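Local coordinates for taurine dioxygenase (Burkholderia ambifaria, PDB 5VN6) that probably oxidises taurine as an iron- and 2-oxoglutarate-dependent dioxygenase of the TfdA family, releasing sulfite, at the interface of chains A and B. Sequence-based numbering; all coordinates share one arbitrary frame. Chains: chain A/B, Taurine dioxygenase.

Contact 1: the interface of chains A and B. Residues chain A 105, 134, 248, 267, 269; chain B 243-244, 246.
B:Pro243 and B:Glu244, both with helical phi and psi in the 3-10 helix 243-245, meet A:Arg248, A:Met134 and A:Tyr267, all on extended strands of the partner. The pyrrolidine ring of B:Pro243 illustrates how a proline can plug a symmetric interface: its CG sits over the face of the A:Tyr267 ring, 3.6 Å from the ring centroid, with the two side chains crossing at about a right angle. At the base of the tyrosine, its CB lies over the centre of the A:Trp105 indole. A:Met134 closes another flank, its SD 3.6 Å from B:Pro243 CB; the thioether is carried there with CG beside the backbone N (chi1 -52°) and an extended second torsion. A:Tyr267 also offers its phenol, whose OH donates to the syn lone pair of B:Glu244 OE2 at 2.7 Å, the carboxylate plane turned 62° from the ring. A:Arg248 comes in beside A:Val269, at the carbonyl end of the proline, and its extended chain gives NH2 to the B:Pro243 carbonyl O at 3.0 Å. The acceptor lies near the guanidinium plane, whereas the donor is tilted 29° from the carbonyl plane. A:Val269 CG2 covers one guanidinium face, and waters extend both terminal nitrogens to B:Gln246, at its backbone O and side-chain OE1. The patch thus combines an apolar proline plug with polar clamps, and would help hold the two subunits in register if this dimer is the biological one.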
ATOM      1  N   TRP A 105      -8.943  -3.475   2.833  1.00 25.22           N
ATOM      2  CA  TRP A 105      -9.150  -3.620   1.394  1.00 25.07           C
ATOM      3  C   TRP A 105     -10.547  -4.196   1.134  1.00 27.92           C
ATOM      4  O   TRP A 105     -10.809  -5.367   1.410  1.00 33.07           O
ATOM      5  CB  TRP A 105      -8.044  -4.481   0.788  1.00 26.85           C
ATOM      6  CG  TRP A 105      -6.788  -3.671   0.619  1.00 30.19           C
ATOM      7  CD1 TRP A 105      -5.616  -3.805   1.311  1.00 25.87           C
ATOM      8  CD2 TRP A 105      -6.612  -2.553  -0.262  1.00 26.72           C
ATOM      9  NE1 TRP A 105      -4.707  -2.854   0.890  1.00 29.10           N
ATOM     10  CE2 TRP A 105      -5.297  -2.076  -0.074  1.00 34.84           C
ATOM     11  CE3 TRP A 105      -7.438  -1.920  -1.203  1.00 31.63           C
ATOM     12  CZ2 TRP A 105      -4.787  -0.993  -0.787  1.00 32.44           C
ATOM     13  CZ3 TRP A 105      -6.932  -0.842  -1.915  1.00 32.22           C
ATOM     14  CH2 TRP A 105      -5.605  -0.393  -1.705  1.00 29.37           C
ATOM     15  N   MET A 134      -6.847   4.916  -0.697  1.00 30.00           N
ATOM     16  CA  MET A 134      -6.173   4.133  -1.720  1.00 26.87           C
ATOM     17  C   MET A 134      -7.181   3.292  -2.465  1.00 28.01           C
ATOM     18  O   MET A 134      -8.206   2.901  -1.904  1.00 34.78           O
ATOM     19  CB  MET A 134      -5.102   3.209  -1.120  1.00 27.25           C
ATOM     20  CG  MET A 134      -4.123   3.935  -0.212  1.00 30.17           C
ATOM     21  SD  MET A 134      -2.925   2.788   0.480  1.00 36.43           S
ATOM     22  CE  MET A 134      -2.126   2.224  -1.017  1.00 34.62           C
ATOM     23  N   ARG A 248      -2.654   5.968  -4.433  1.00 28.74           N
ATOM     24  CA  ARG A 248      -2.891   6.620  -3.150  1.00 30.22           C
ATOM     25  C   ARG A 248      -3.190   8.090  -3.386  1.00 39.18           C
ATOM     26  O   ARG A 248      -2.421   8.778  -4.055  1.00 40.03           O
ATOM     27  CB  ARG A 248      -1.690   6.470  -2.201  1.00 28.64           C
ATOM     28  CG  ARG A 248      -1.906   7.161  -0.848  1.00 31.09           C
ATOM     29  CD  ARG A 248      -1.165   6.457   0.274  1.00 29.80           C
ATOM     30  NE  ARG A 248      -1.296   7.153   1.553  1.00 35.45           N
ATOM     31  CZ  ARG A 248      -1.004   6.612   2.737  1.00 31.91           C
ATOM     32  NH1 ARG A 248      -1.159   7.316   3.851  1.00 32.56           N
ATOM     33  NH2 ARG A 248      -0.573   5.364   2.812  1.00 31.39           N
ATOM     34  N   TYR A 267      -9.369   1.562   0.295  1.00 29.64           N
ATOM     35  CA  TYR A 267      -8.874   1.494   1.665  1.00 32.50           C
ATOM     36  C   TYR A 267      -8.774   2.931   2.149  1.00 33.29           C
ATOM     37  O   TYR A 267      -8.025   3.722   1.567  1.00 35.19           O
ATOM     38  CB  TYR A 267      -7.506   0.783   1.699  1.00 27.75           C
ATOM     39  CG  TYR A 267      -6.933   0.370   3.050  1.00 33.10           C
ATOM     40  CD1 TYR A 267      -6.723  -0.964   3.344  1.00 28.87           C
ATOM     41  CD2 TYR A 267      -6.530   1.312   3.993  1.00 26.34           C
ATOM     42  CE1 TYR A 267      -6.150  -1.368   4.564  1.00 28.69           C
ATOM     43  CE2 TYR A 267      -5.951   0.913   5.227  1.00 27.91           C
ATOM     44  CZ  TYR A 267      -5.764  -0.432   5.487  1.00 26.02           C
ATOM     45  OH  TYR A 267      -5.214  -0.873   6.674  1.00 26.53           O
ATOM     46  N   VAL A 269      -7.300   5.206   4.695  1.00 40.23           N
ATOM     47  CA  VAL A 269      -6.193   5.084   5.639  1.00 35.23           C
ATOM     48  C   VAL A 269      -6.525   5.780   6.952  1.00 35.61           C
ATOM     49  O   VAL A 269      -6.910   6.957   6.983  1.00 42.33           O
ATOM     50  CB  VAL A 269      -4.894   5.631   5.030  1.00 37.90           C
ATOM     51  CG1 VAL A 269      -3.749   5.352   5.966  1.00 38.44           C
ATOM     52  CG2 VAL A 269      -4.629   4.973   3.670  1.00 28.82           C
TER
ATOM     53  N   PRO B 243      -1.203   0.048   5.075  1.00 29.15           N
ATOM     54  CA  PRO B 243      -1.167   1.410   4.509  1.00 26.98           C
ATOM     55  C   PRO B 243      -0.983   2.495   5.546  1.00 35.59           C
ATOM     56  O   PRO B 243      -0.413   3.556   5.237  1.00 32.50           O
ATOM     57  CB  PRO B 243      -2.537   1.530   3.810  1.00 31.49           C
ATOM     58  CG  PRO B 243      -2.862   0.055   3.392  1.00 30.10           C
ATOM     59  CD  PRO B 243      -2.360  -0.740   4.587  1.00 29.54           C
ATOM     60  N   GLU B 244      -1.445   2.253   6.775  1.00 33.06           N
ATOM     61  CA  GLU B 244      -1.278   3.221   7.849  1.00 34.68           C
ATOM     62  C   GLU B 244       0.183   3.571   8.090  1.00 35.28           C
ATOM     63  O   GLU B 244       0.483   4.650   8.613  1.00 38.87           O
ATOM     64  CB  GLU B 244      -1.906   2.676   9.134  1.00 36.34           C
ATOM     65  CG  GLU B 244      -3.370   3.009   9.306  1.00 34.75           C
ATOM     66  CD  GLU B 244      -4.316   2.126   8.460  1.00 33.95           C
ATOM     67  OE1 GLU B 244      -5.531   2.409   8.496  1.00 30.41           O
ATOM     68  OE2 GLU B 244      -3.873   1.137   7.794  1.00 30.76           O
ATOM     69  N   GLN B 246       2.620   3.727   5.741  1.00 33.09           N
ATOM     70  CA  GLN B 246       3.222   3.868   4.425  1.00 30.55           C
ATOM     71  C   GLN B 246       3.173   5.306   3.920  1.00 38.82           C
ATOM     72  O   GLN B 246       2.327   6.116   4.324  1.00 36.99           O
ATOM     73  CB  GLN B 246       2.516   2.951   3.404  1.00 28.92           C
ATOM     74  CG  GLN B 246       2.769   1.461   3.633  1.00 28.42           C
ATOM     75  CD  GLN B 246       1.966   0.545   2.703  1.00 27.32           C
ATOM     76  OE1 GLN B 246       1.118   1.004   1.954  1.00 31.88           O
ATOM     77  NE2 GLN B 246       2.271  -0.749   2.721  1.00 26.76           N
TER
HETATM   78  O   HOH W   1       0.425   6.460   6.279  1.00 35.37           O
HETATM   79  O   HOH W   2       0.228   3.322   0.664  1.00 36.64           O

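Contact 2: the interface of chains A and B. Residues chain A 14-17, 246; chain B 130, 132, 248, 271.
The guanidinium of B:Arg248 turns one face to chain A: the methyl CG2 of A:Thr15 stands above the plane on the NH2 side, 3.6 Å from NH2, and the A:Gln246 carbonyl O lies above the same face. At its edge, in plane, are the B:Asp132 carboxylate carbon and a water. B:Asp132 OD2 uses its anti lone pair to take the NE hydrogen at 2.9 Å, a nearly straight salt bridge within chain B (169° at H). That second-shell pairing limits rotation of the guanidinium, whose terminal nitrogens reach waters. NH1 is 3.2 Å from the A:Gln246 backbone O, but this oxygen sits over the face, and the polar links run through waters: NH2 is joined by one to that carbonyl, and NH1 by another to the side-chain OE1. B:Asp132 OD2 also reaches the A:Leu14 carbonyl through a water, to which it is 2.6 Å away. A direct bond comes from the N-terminal loop, where the backbone N of A:Cys16 donates to B:Asp271 OD2 at 3.1 Å, on the anti side and 33° out of the carboxylate plane. Placing CG between its own N and carbonyl carbon (chi1 58°) brings that oxygen to the loop. Next to it, A:Cys16 SG packs 3.8 Å from B:Gly130 CA. A:Thr15 OG1 accepts the A:Ala17 backbone N, which may help stiffen the turn. This largely hydrated join probably fastens the N-terminal loop of one subunit onto the other.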
ATOM      1  N   LEU A  14      -2.087   8.817 -12.641  1.00 36.52           N
ATOM      2  CA  LEU A  14      -1.247   8.900 -11.452  1.00 40.74           C
ATOM      3  C   LEU A  14      -0.227   7.772 -11.383  1.00 40.84           C
ATOM      4  O   LEU A  14       0.849   7.955 -10.796  1.00 44.27           O
ATOM      5  CB  LEU A  14      -2.107   8.860 -10.179  1.00 38.65           C
ATOM      6  CG  LEU A  14      -2.784  10.148  -9.702  1.00 44.81           C
ATOM      7  CD1 LEU A  14      -3.923  10.547 -10.645  1.00 37.37           C
ATOM      8  CD2 LEU A  14      -3.293   9.974  -8.291  1.00 45.95           C
ATOM      9  N   THR A  15      -0.581   6.602 -11.917  1.00 33.51           N
ATOM     10  CA  THR A  15       0.246   5.399 -11.975  1.00 34.65           C
ATOM     11  C   THR A  15      -0.063   4.714 -13.301  1.00 39.36           C
ATOM     12  O   THR A  15      -1.021   5.077 -13.989  1.00 39.23           O
ATOM     13  CB  THR A  15      -0.062   4.421 -10.827  1.00 36.01           C
ATOM     14  OG1 THR A  15      -1.321   3.786 -11.094  1.00 31.36           O
ATOM     15  CG2 THR A  15      -0.170   5.155  -9.480  1.00 33.17           C
ATOM     16  N   CYS A  16       0.713   3.684 -13.655  1.00 38.21           N
ATOM     17  CA  CYS A  16       0.420   2.978 -14.903  1.00 44.11           C
ATOM     18  C   CYS A  16      -0.752   2.015 -14.760  1.00 41.60           C
ATOM     19  O   CYS A  16      -1.333   1.589 -15.765  1.00 41.35           O
ATOM     20  CB  CYS A  16       1.644   2.192 -15.392  1.00 41.19           C
ATOM     21  SG  CYS A  16       3.078   3.200 -15.806  1.00 46.48           S
ATOM     22  N   ALA A  17      -1.142   1.683 -13.539  1.00 38.80           N
ATOM     23  CA  ALA A  17      -2.142   0.648 -13.338  1.00 34.50           C
ATOM     24  C   ALA A  17      -3.539   1.200 -13.094  1.00 34.29           C
ATOM     25  O   ALA A  17      -4.514   0.557 -13.462  1.00 32.93           O
ATOM     26  CB  ALA A  17      -1.737  -0.231 -12.154  1.00 30.70           C
ATOM     27  N   GLN A 246      -1.970  -0.370  -7.100  1.00 27.77           N
ATOM     28  CA  GLN A 246      -2.535   0.593  -6.171  1.00 32.42           C
ATOM     29  C   GLN A 246      -2.296   2.026  -6.630  1.00 35.51           C
ATOM     30  O   GLN A 246      -1.336   2.338  -7.343  1.00 32.63           O
ATOM     31  CB  GLN A 246      -1.943   0.418  -4.758  1.00 25.37           C
ATOM     32  CG  GLN A 246      -2.365  -0.872  -4.064  1.00 27.59           C
ATOM     33  CD  GLN A 246      -1.628  -1.055  -2.744  1.00 26.57           C
ATOM     34  OE1 GLN A 246      -0.773  -0.256  -2.400  1.00 28.44           O
ATOM     35  NE2 GLN A 246      -1.911  -2.137  -2.039  1.00 22.71           N
TER
ATOM     36  N   GLY B 130       4.499   6.325 -13.485  1.00 40.38           N
ATOM     37  CA  GLY B 130       4.994   5.017 -13.121  1.00 39.45           C
ATOM     38  C   GLY B 130       6.304   5.075 -12.345  1.00 44.62           C
ATOM     39  O   GLY B 130       7.005   6.088 -12.311  1.00 43.28           O
ATOM     40  N   ASP B 132       6.747   4.713  -9.002  1.00 42.93           N
ATOM     41  CA  ASP B 132       6.727   5.305  -7.671  1.00 40.60           C
ATOM     42  C   ASP B 132       7.557   4.463  -6.702  1.00 42.14           C
ATOM     43  O   ASP B 132       7.762   3.268  -6.901  1.00 39.55           O
ATOM     44  CB  ASP B 132       5.298   5.392  -7.136  1.00 38.93           C
ATOM     45  CG  ASP B 132       4.436   6.426  -7.865  1.00 39.14           C
ATOM     46  OD1 ASP B 132       4.891   7.108  -8.811  1.00 40.82           O
ATOM     47  OD2 ASP B 132       3.265   6.541  -7.479  1.00 40.15           O
ATOM     48  N   ARG B 248       3.818   7.040  -0.262  1.00 33.39           N
ATOM     49  CA  ARG B 248       4.081   6.756  -1.671  1.00 33.00           C
ATOM     50  C   ARG B 248       4.482   8.036  -2.385  1.00 40.97           C
ATOM     51  O   ARG B 248       3.760   9.031  -2.327  1.00 39.64           O
ATOM     52  CB  ARG B 248       2.855   6.137  -2.352  1.00 32.87           C
ATOM     53  CG  ARG B 248       3.037   5.845  -3.843  1.00 32.45           C
ATOM     54  CD  ARG B 248       2.209   4.645  -4.268  1.00 31.37           C
ATOM     55  NE  ARG B 248       2.351   4.403  -5.703  1.00 37.79           N
ATOM     56  CZ  ARG B 248       1.958   3.293  -6.318  1.00 34.00           C
ATOM     57  NH1 ARG B 248       1.381   2.310  -5.618  1.00 33.79           N
ATOM     58  NH2 ARG B 248       2.144   3.161  -7.630  1.00 35.85           N
ATOM     59  N   ASP B 271       5.318  -0.981 -11.774  1.00 44.89           N
ATOM     60  CA  ASP B 271       4.106  -0.913 -12.581  1.00 49.03           C
ATOM     61  C   ASP B 271       4.377  -0.516 -14.024  1.00 51.65           C
ATOM     62  O   ASP B 271       3.439  -0.471 -14.821  1.00 50.14           O
ATOM     63  CB  ASP B 271       3.104   0.087 -11.964  1.00 48.75           C
ATOM     64  CG  ASP B 271       3.682   1.504 -11.833  1.00 50.06           C
ATOM     65  OD1 ASP B 271       4.926   1.639 -11.722  1.00 50.49           O
ATOM     66  OD2 ASP B 271       2.902   2.487 -11.847  1.00 36.09           O
TER
HETATM   67  O   HOH W   3       1.189   8.118  -7.780  1.00 28.91           O
HETATM   68  O   HOH W   4       0.479   1.381  -9.125  1.00 32.51           O
HETATM   69  O   HOH W   5       0.529   2.043  -2.890  1.00 36.69           O

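The C-alpha centres of contact 1 and contact 2 lie about 14 Å apart along one two-fold symmetric interface. Residues 246 and 248, both in strand 246-249, serve in each with the chains exchanged: the arginine comes from chain A in contact 1 and from chain B in contact 2. Contact 1 shows that arginine reaching the partner's 3-10 helix 243-245, and contact 2 shows its support by an aspartate of its own chain. Because symmetry repeats every pairing, these strands form a shared central seam, flanked by proline plugs and N-terminal loops, that could couple the subunits of a dimer.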